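Local structure of extracellular endo-alpha-(1->5)-L-arabinanase 1 (Bacillus subtilis, 1UV4) at residues Gly208-Ser220 / Gly240-Gly254. The protein hydrolyses internal alpha-(1->5)-L-arabinofuranosyl linkages of linear and branched arabinan, an endo-acting step in plant cell-wall degradation that uses a calcium ion. Numbering follows the deposited sequence.
Sequences GVNSTYKIAYGRS and GTILDSGNDQWKGPG. With EDO (1,2-ethanediol), chain E.
Tyr-217 and Thr-241 meet at the outer edge of one blade of the GH43 beta-propeller, where strand 241-244 closes a four-stranded antiparallel sheet against strand 212-220. The threonine lies over one ring face, its CB 3.9 Å from the centroid in a CH-pi contact, while its CG2 lies above the CZ-OH end of the ring, on the same side as CB. The ring turns back over its partner because chi1 (64°) sets CG between the backbone N and carbonyl carbon. Thr-241 OG1 faces elsewhere, to the backbone N of Lys-230. The two residues also exchange backbone bonds, Tyr-217 N to Thr-241 O and Thr-241 N to Tyr-217 O.

A classic bulge follows: Leu-243 and Asp-244 both sit opposite Ile-215, whose O accepts from Leu-243 N (2.9 Å) and whose N gives a straight bond to Asp-244 O (168°). Ile-215 and Leu-243 point the same way side by side, CG2 to CD2 4.1 Å, and Ile-215 CD1 continues to Pro-253 CB. On the other sheet face, Ile-242 CD1 packs against Ala-216 CB and the extended Lys-214 chain.

Beyond the bulge the chain leaves the blade and enters the next at 250-259. Thr-212, close to the inferred proton donor Glu-185, joins the two blades there: besides bonding His-267, its OG1 donates to Gly-252 O at 2.7 Å, tilted 34° from the carbonyl plane.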
ATOM      1  N   GLY A 208       2.597  20.098   7.707  1.00 19.54           N
ATOM      2  CA  GLY A 208       3.825  19.619   8.343  1.00 19.25           C
ATOM      3  C   GLY A 208       3.771  18.204   8.922  1.00 18.94           C
ATOM      4  O   GLY A 208       4.726  17.775   9.562  1.00 19.67           O
ATOM      5  N   VAL A 209       2.675  17.485   8.697  1.00 18.11           N
ATOM      6  CA  VAL A 209       2.492  16.131   9.231  1.00 18.08           C
ATOM      7  C   VAL A 209       2.248  15.178   8.075  1.00 17.01           C
ATOM      8  O   VAL A 209       2.799  14.063   8.064  1.00 17.88           O
ATOM      9  CB  VAL A 209       1.302  16.043  10.233  1.00 18.17           C
ATOM     10  CG1 VAL A 209       1.009  14.568  10.653  1.00 18.48           C
ATOM     11  CG2 VAL A 209       1.544  16.915  11.470  1.00 19.75           C
ATOM     12  N   ASN A 210       1.413  15.589   7.113  1.00 16.31           N
ATOM     13  CA  ASN A 210       1.227  14.828   5.875  1.00 15.11           C
ATOM     14  C   ASN A 210       0.630  13.446   6.046  1.00 16.21           C
ATOM     15  O   ASN A 210       0.954  12.535   5.274  1.00 17.34           O
ATOM     16  CB  ASN A 210       2.546  14.742   5.097  1.00 14.99           C
ATOM     17  CG  ASN A 210       3.278  16.059   5.039  1.00 15.23           C
ATOM     18  OD1 ASN A 210       4.445  16.146   5.408  1.00 17.20           O
ATOM     19  ND2 ASN A 210       2.590  17.107   4.592  1.00 15.04           N
ATOM     20  N   SER A 211      -0.316  13.321   6.977  1.00 15.18           N
ATOM     21  CA  SER A 211      -1.104  12.112   7.075  1.00 16.06           C
ATOM     22  C   SER A 211      -2.054  11.988   5.896  1.00 15.00           C
ATOM     23  O   SER A 211      -2.295  12.913   5.122  1.00 14.37           O
ATOM     24  CB  SER A 211      -1.898  12.068   8.370  1.00 17.77           C
ATOM     25  OG  SER A 211      -2.247  10.696   8.622  1.00 23.14           O
ATOM     26  N   THR A 212      -2.601  10.788   5.745  1.00 14.25           N
ATOM     27  CA  THR A 212      -3.617  10.563   4.754  1.00 13.62           C
ATOM     28  C   THR A 212      -4.878  11.372   5.088  1.00 13.28           C
ATOM     29  O   THR A 212      -5.141  11.689   6.219  1.00 14.37           O
ATOM     30  CB  THR A 212      -3.986   9.085   4.666  1.00 13.90           C
ATOM     31  OG1 THR A 212      -4.300   8.604   5.968  1.00 13.46           O
ATOM     32  CG2 THR A 212      -2.837   8.236   4.149  1.00 14.42           C
ATOM     33  N   TYR A 213      -5.654  11.666   4.059  1.00 13.10           N
ATOM     34  CA  TYR A 213      -6.803  12.558   4.137  1.00 13.57           C
ATOM     35  C   TYR A 213      -8.013  12.014   3.357  1.00 11.75           C
ATOM     36  O   TYR A 213      -9.128  12.064   3.861  1.00 12.18           O
ATOM     37  CB  TYR A 213      -6.403  13.932   3.551  1.00 15.72           C
ATOM     38  CG  TYR A 213      -7.357  15.058   3.752  1.00 17.23           C
ATOM     39  CD1 TYR A 213      -7.898  15.331   5.019  1.00 20.17           C
ATOM     40  CD2 TYR A 213      -7.632  15.949   2.719  1.00 19.75           C
ATOM     41  CE1 TYR A 213      -8.752  16.400   5.215  1.00 23.16           C
ATOM     42  CE2 TYR A 213      -8.469  17.031   2.913  1.00 22.33           C
ATOM     43  CZ  TYR A 213      -9.022  17.255   4.161  1.00 23.04           C
ATOM     44  OH  TYR A 213      -9.871  18.327   4.392  1.00 28.22           O
ATOM     45  N   LYS A 214      -7.816  11.552   2.124  1.00 11.61           N
ATOM     46  CA  LYS A 214      -8.907  10.997   1.334  1.00 12.80           C
ATOM     47  C   LYS A 214      -8.404   9.855   0.465  1.00 13.87           C
ATOM     48  O   LYS A 214      -7.222   9.746   0.210  1.00 14.14           O
ATOM     49  CB  LYS A 214      -9.480  12.048   0.388  1.00 13.57           C
ATOM     50  CG  LYS A 214      -9.922  13.318   0.992  1.00 15.93           C
ATOM     51  CD  LYS A 214     -10.486  14.225  -0.111  1.00 16.94           C
ATOM     52  CE  LYS A 214     -10.413  15.668   0.328  1.00 17.65           C
ATOM     53  NZ  LYS A 214     -11.244  16.608  -0.484  1.00 22.35           N
ATOM     54  N   ILE A 215      -9.307   8.967   0.050  1.00 12.82           N
ATOM     55  CA  ILE A 215      -9.039   7.903  -0.908  1.00 12.07           C
ATOM     56  C   ILE A 215      -9.628   8.320  -2.248  1.00 11.99           C
ATOM     57  O   ILE A 215     -10.797   8.629  -2.296  1.00 13.38           O
ATOM     58  CB  ILE A 215      -9.624   6.576  -0.461  1.00 11.70           C
ATOM     59  CG1 ILE A 215      -8.970   6.131   0.837  1.00 14.41           C
ATOM     60  CG2 ILE A 215      -9.488   5.513  -1.495  1.00 13.56           C
ATOM     61  CD1 ILE A 215      -9.626   4.997   1.505  1.00 13.95           C
ATOM     62  N   ALA A 216      -8.818   8.300  -3.305  1.00 12.64           N
ATOM     63  CA  ALA A 216      -9.187   8.786  -4.650  1.00 12.67           C
ATOM     64  C   ALA A 216      -8.935   7.703  -5.694  1.00 13.20           C
ATOM     65  O   ALA A 216      -8.012   6.949  -5.531  1.00 13.31           O
ATOM     66  CB  ALA A 216      -8.421  10.035  -5.001  1.00 13.37           C
ATOM     67  N   TYR A 217      -9.727   7.698  -6.782  1.00 13.72           N
ATOM     68  CA  TYR A 217      -9.586   6.641  -7.795  1.00 13.67           C
ATOM     69  C   TYR A 217      -9.759   7.087  -9.230  1.00 12.99           C
ATOM     70  O   TYR A 217     -10.318   8.142  -9.533  1.00 11.94           O
ATOM     71  CB  TYR A 217     -10.500   5.467  -7.480  1.00 13.98           C
ATOM     72  CG  TYR A 217     -11.959   5.781  -7.517  1.00 12.62           C
ATOM     73  CD1 TYR A 217     -12.668   5.832  -8.718  1.00 13.32           C
ATOM     74  CD2 TYR A 217     -12.669   6.041  -6.341  1.00 13.56           C
ATOM     75  CE1 TYR A 217     -14.019   6.112  -8.748  1.00 12.73           C
ATOM     76  CE2 TYR A 217     -13.985   6.336  -6.358  1.00 14.44           C
ATOM     77  CZ  TYR A 217     -14.694   6.361  -7.542  1.00 12.72           C
ATOM     78  OH  TYR A 217     -16.045   6.649  -7.543  1.00 14.47           O
ATOM     79  N   GLY A 218      -9.248   6.259 -10.129  1.00 12.80           N
ATOM     80  CA  GLY A 218      -9.411   6.478 -11.559  1.00 13.19           C
ATOM     81  C   GLY A 218      -9.274   5.145 -12.272  1.00 12.43           C
ATOM     82  O   GLY A 218      -8.931   4.118 -11.658  1.00 11.90           O
ATOM     83  N   ARG A 219      -9.520   5.129 -13.570  1.00 11.86           N
ATOM     84  CA  ARG A 219      -9.475   3.876 -14.359  1.00 10.72           C
ATOM     85  C   ARG A 219      -8.809   4.097 -15.719  1.00 11.54           C
ATOM     86  O   ARG A 219      -8.882   5.201 -16.291  1.00 12.38           O
ATOM     87  CB  ARG A 219     -10.865   3.271 -14.553  1.00 12.21           C
ATOM     88  CG  ARG A 219     -11.770   3.968 -15.569  1.00 11.86           C
ATOM     89  CD  ARG A 219     -13.197   3.484 -15.589  1.00 12.66           C
ATOM     90  NE  ARG A 219     -13.956   4.127 -16.674  1.00 11.46           N
ATOM     91  CZ  ARG A 219     -15.241   3.890 -16.931  1.00 12.35           C
ATOM     92  NH1 ARG A 219     -15.926   3.018 -16.206  1.00 11.25           N
ATOM     93  NH2 ARG A 219     -15.828   4.518 -17.920  1.00 14.07           N
ATOM     94  N   SER A 220      -8.333   3.012 -16.301  1.00 12.54           N
ATOM     95  CA  SER A 220      -7.616   3.077 -17.550  1.00 12.93           C
ATOM     96  C   SER A 220      -7.742   1.744 -18.296  1.00 12.33           C
ATOM     97  O   SER A 220      -7.717   0.699 -17.696  1.00 12.60           O
ATOM     98  CB  SER A 220      -6.162   3.392 -17.296  1.00 13.41           C
ATOM     99  OG  SER A 220      -5.440   3.394 -18.522  1.00 15.44           O
ATOM    100  N   GLY A 240      -8.765  12.271  -9.726  1.00 12.81           N
ATOM    101  CA  GLY A 240      -9.101  11.194  -8.805  1.00 12.65           C
ATOM    102  C   GLY A 240     -10.424  11.509  -8.137  1.00 12.70           C
ATOM    103  O   GLY A 240     -10.632  12.574  -7.535  1.00 13.12           O
ATOM    104  N   THR A 241     -11.381  10.591  -8.298  1.00 13.38           N
ATOM    105  CA  THR A 241     -12.681  10.715  -7.702  1.00 12.36           C
ATOM    106  C   THR A 241     -12.583  10.215  -6.278  1.00 12.12           C
ATOM    107  O   THR A 241     -11.913   9.240  -6.026  1.00 12.85           O
ATOM    108  CB  THR A 241     -13.702   9.874  -8.528  1.00 12.97           C
ATOM    109  OG1 THR A 241     -13.822  10.416  -9.853  1.00 12.80           O
ATOM    110  CG2 THR A 241     -15.080   9.920  -7.943  1.00 13.38           C
ATOM    111  N   ILE A 242     -13.277  10.873  -5.353  1.00 12.92           N
ATOM    112  CA  ILE A 242     -13.142  10.590  -3.941  1.00 13.51           C
ATOM    113  C   ILE A 242     -14.133   9.507  -3.563  1.00 13.65           C
ATOM    114  O   ILE A 242     -15.370   9.684  -3.629  1.00 15.18           O
ATOM    115  CB  ILE A 242     -13.311  11.861  -3.082  1.00 12.79           C
ATOM    116  CG1 ILE A 242     -12.324  12.998  -3.529  1.00 11.65           C
ATOM    117  CG2 ILE A 242     -13.200  11.500  -1.615  1.00 14.30           C
ATOM    118  CD1 ILE A 242     -10.894  12.630  -3.633  1.00 11.53           C
ATOM    119  N   LEU A 243     -13.559   8.395  -3.143  1.00 13.37           N
ATOM    120  CA  LEU A 243     -14.293   7.293  -2.536  1.00 14.31           C
ATOM    121  C   LEU A 243     -14.663   7.561  -1.097  1.00 13.47           C
ATOM    122  O   LEU A 243     -15.756   7.213  -0.655  1.00 14.22           O
ATOM    123  CB  LEU A 243     -13.454   6.028  -2.556  1.00 13.75           C
ATOM    124  CG  LEU A 243     -14.152   4.745  -2.054  1.00 13.93           C
ATOM    125  CD1 LEU A 243     -15.313   4.359  -2.969  1.00 16.32           C
ATOM    126  CD2 LEU A 243     -13.146   3.663  -1.913  1.00 14.98           C
ATOM    127  N   ASP A 244     -13.757   8.207  -0.363  1.00 12.61           N
ATOM    128  CA  ASP A 244     -13.909   8.276   1.092  1.00 12.39           C
ATOM    129  C   ASP A 244     -13.091   9.435   1.587  1.00 12.75           C
ATOM    130  O   ASP A 244     -11.891   9.506   1.331  1.00 13.28           O
ATOM    131  CB  ASP A 244     -13.364   6.968   1.645  1.00 13.08           C
ATOM    132  CG  ASP A 244     -13.647   6.721   3.127  1.00 13.97           C
ATOM    133  OD1 ASP A 244     -14.021   7.632   3.891  1.00 13.30           O
ATOM    134  OD2 ASP A 244     -13.518   5.561   3.603  1.00 15.19           O
ATOM    135  N   SER A 245     -13.747  10.339   2.292  1.00 13.91           N
ATOM    136  CA  SER A 245     -13.092  11.462   2.940  1.00 14.16           C
ATOM    137  C   SER A 245     -13.313  11.441   4.456  1.00 13.84           C
ATOM    138  O   SER A 245     -13.081  12.432   5.122  1.00 13.81           O
ATOM    139  CB  SER A 245     -13.549  12.789   2.312  1.00 14.25           C
ATOM    140  OG  SER A 245     -14.927  12.928   2.410  1.00 18.17           O
ATOM    141  N   GLY A 246     -13.765  10.303   4.996  1.00 13.13           N
ATOM    142  CA  GLY A 246     -13.964  10.175   6.417  1.00 13.22           C
ATOM    143  C   GLY A 246     -15.360  10.575   6.818  1.00 13.03           C
ATOM    144  O   GLY A 246     -16.221  10.888   6.014  1.00 14.07           O
ATOM    145  N   ASN A 247     -15.585  10.583   8.121  1.00 11.46           N
ATOM    146  CA  ASN A 247     -16.874  10.973   8.652  1.00 11.29           C
ATOM    147  C   ASN A 247     -16.689  11.547  10.064  1.00 12.10           C
ATOM    148  O   ASN A 247     -15.577  11.943  10.386  1.00 12.07           O
ATOM    149  CB  ASN A 247     -17.893   9.826   8.525  1.00 10.23           C
ATOM    150  CG  ASN A 247     -17.526   8.584   9.288  1.00 13.16           C
ATOM    151  OD1 ASN A 247     -16.723   8.704  10.330  1.00 11.39           O
ATOM    152  ND2 ASN A 247     -18.042   7.458   8.972  1.00 16.48           N
ATOM    153  N   ASP A 248     -17.728  11.558  10.899  1.00 11.45           N
ATOM    154  CA  ASP A 248     -17.674  12.245  12.194  1.00 11.72           C
ATOM    155  C   ASP A 248     -16.625  11.605  13.099  1.00 11.10           C
ATOM    156  O   ASP A 248     -15.948  12.283  13.868  1.00 11.72           O
ATOM    157  CB  ASP A 248     -19.023  12.184  12.964  1.00 11.81           C
ATOM    158  CG  ASP A 248     -20.217  12.809  12.213  1.00 12.35           C
ATOM    159  OD1 ASP A 248     -20.238  12.729  10.964  1.00 17.70           O
ATOM    160  OD2 ASP A 248     -21.165  13.332  12.821  1.00 12.16           O
ATOM    161  N   GLN A 249     -16.596  10.288  13.099  1.00  9.88           N
ATOM    162  CA  GLN A 249     -15.698   9.527  13.967  1.00 10.95           C
ATOM    163  C   GLN A 249     -14.344   9.205  13.333  1.00 11.07           C
ATOM    164  O   GLN A 249     -13.299   9.229  14.011  1.00 12.01           O
ATOM    165  CB  GLN A 249     -16.331   8.208  14.367  1.00 10.85           C
ATOM    166  CG  GLN A 249     -15.417   7.332  15.233  1.00 13.25           C
ATOM    167  CD  GLN A 249     -16.089   6.086  15.802  1.00 16.45           C
ATOM    168  OE1 GLN A 249     -17.282   5.837  15.584  1.00 17.46           O
ATOM    169  NE2 GLN A 249     -15.333   5.307  16.527  1.00 16.77           N
ATOM    170  N   TRP A 250     -14.340   8.871  12.054  1.00  9.55           N
ATOM    171  CA  TRP A 250     -13.172   8.311  11.367  1.00  9.87           C
ATOM    172  C   TRP A 250     -12.554   9.363  10.454  1.00 11.36           C
ATOM    173  O   TRP A 250     -13.143   9.784   9.481  1.00 11.41           O
ATOM    174  CB  TRP A 250     -13.586   7.086  10.579  1.00 10.45           C
ATOM    175  CG  TRP A 250     -14.001   5.994  11.493  1.00  9.96           C
ATOM    176  CD1 TRP A 250     -15.249   5.510  11.634  1.00 10.81           C
ATOM    177  CD2 TRP A 250     -13.172   5.236  12.383  1.00 10.11           C
ATOM    178  NE1 TRP A 250     -15.278   4.520  12.584  1.00 13.03           N
ATOM    179  CE2 TRP A 250     -14.009   4.336  13.062  1.00 10.61           C
ATOM    180  CE3 TRP A 250     -11.798   5.247  12.711  1.00 11.20           C
ATOM    181  CZ2 TRP A 250     -13.534   3.445  14.018  1.00 12.74           C
ATOM    182  CZ3 TRP A 250     -11.340   4.356  13.657  1.00 10.84           C
ATOM    183  CH2 TRP A 250     -12.196   3.479  14.299  1.00 12.73           C
ATOM    184  N   LYS A 251     -11.341   9.794  10.785  1.00 12.71           N
ATOM    185  CA  LYS A 251     -10.673  10.864  10.087  1.00 13.11           C
ATOM    186  C   LYS A 251      -9.534  10.324   9.216  1.00 13.65           C
ATOM    187  O   LYS A 251      -8.905   9.299   9.519  1.00 14.12           O
ATOM    188  CB  LYS A 251     -10.138  11.892  11.095  1.00 12.49           C
ATOM    189  CG  LYS A 251     -11.191  12.371  12.098  1.00 14.13           C
ATOM    190  CD  LYS A 251     -12.336  13.038  11.399  1.00 15.16           C
ATOM    191  CE  LYS A 251     -13.243  13.806  12.336  1.00 15.40           C
ATOM    192  NZ  LYS A 251     -14.534  14.286  11.648  1.00 18.40           N
ATOM    193  N   GLY A 252      -9.224  11.044   8.151  1.00 14.16           N
ATOM    194  CA  GLY A 252      -8.051  10.769   7.347  1.00 13.61           C
ATOM    195  C   GLY A 252      -7.906   9.357   6.823  1.00 14.72           C
ATOM    196  O   GLY A 252      -6.817   8.753   6.929  1.00 13.84           O
ATOM    197  N   PRO A 253      -8.951   8.813   6.201  1.00 13.99           N
ATOM    198  CA  PRO A 253      -8.827   7.457   5.636  1.00 14.60           C
ATOM    199  C   PRO A 253      -7.756   7.383   4.566  1.00 14.60           C
ATOM    200  O   PRO A 253      -7.554   8.293   3.793  1.00 15.51           O
ATOM    201  CB  PRO A 253     -10.179   7.184   5.005  1.00 15.22           C
ATOM    202  CG  PRO A 253     -10.698   8.552   4.712  1.00 15.29           C
ATOM    203  CD  PRO A 253     -10.255   9.408   5.869  1.00 14.73           C
ATOM    204  N   GLY A 254      -7.037   6.271   4.560  1.00 13.31           N
ATOM    205  CA  GLY A 254      -5.969   6.068   3.604  1.00 13.20           C
ATOM    206  C   GLY A 254      -5.253   4.770   3.790  1.00 13.17           C
ATOM    207  O   GLY A 254      -5.703   3.897   4.549  1.00 12.31           O
TER
HETATM  208  C1  EDO E1295     -13.705   6.147   7.089  1.00 27.24           C
HETATM  209  O1  EDO E1295     -13.425   5.105   6.163  1.00 26.84           O
HETATM  210  C2  EDO E1295     -15.191   6.381   7.198  1.00 29.36           C
HETATM  211  O2  EDO E1295     -15.633   7.216   6.142  1.00 31.97           O
HETATM  212  O   HOH W   1     -10.942  13.817   4.881  1.00 25.12           O
HETATM  213  O   HOH W   2     -16.959   7.466  -5.099  1.00 30.02           O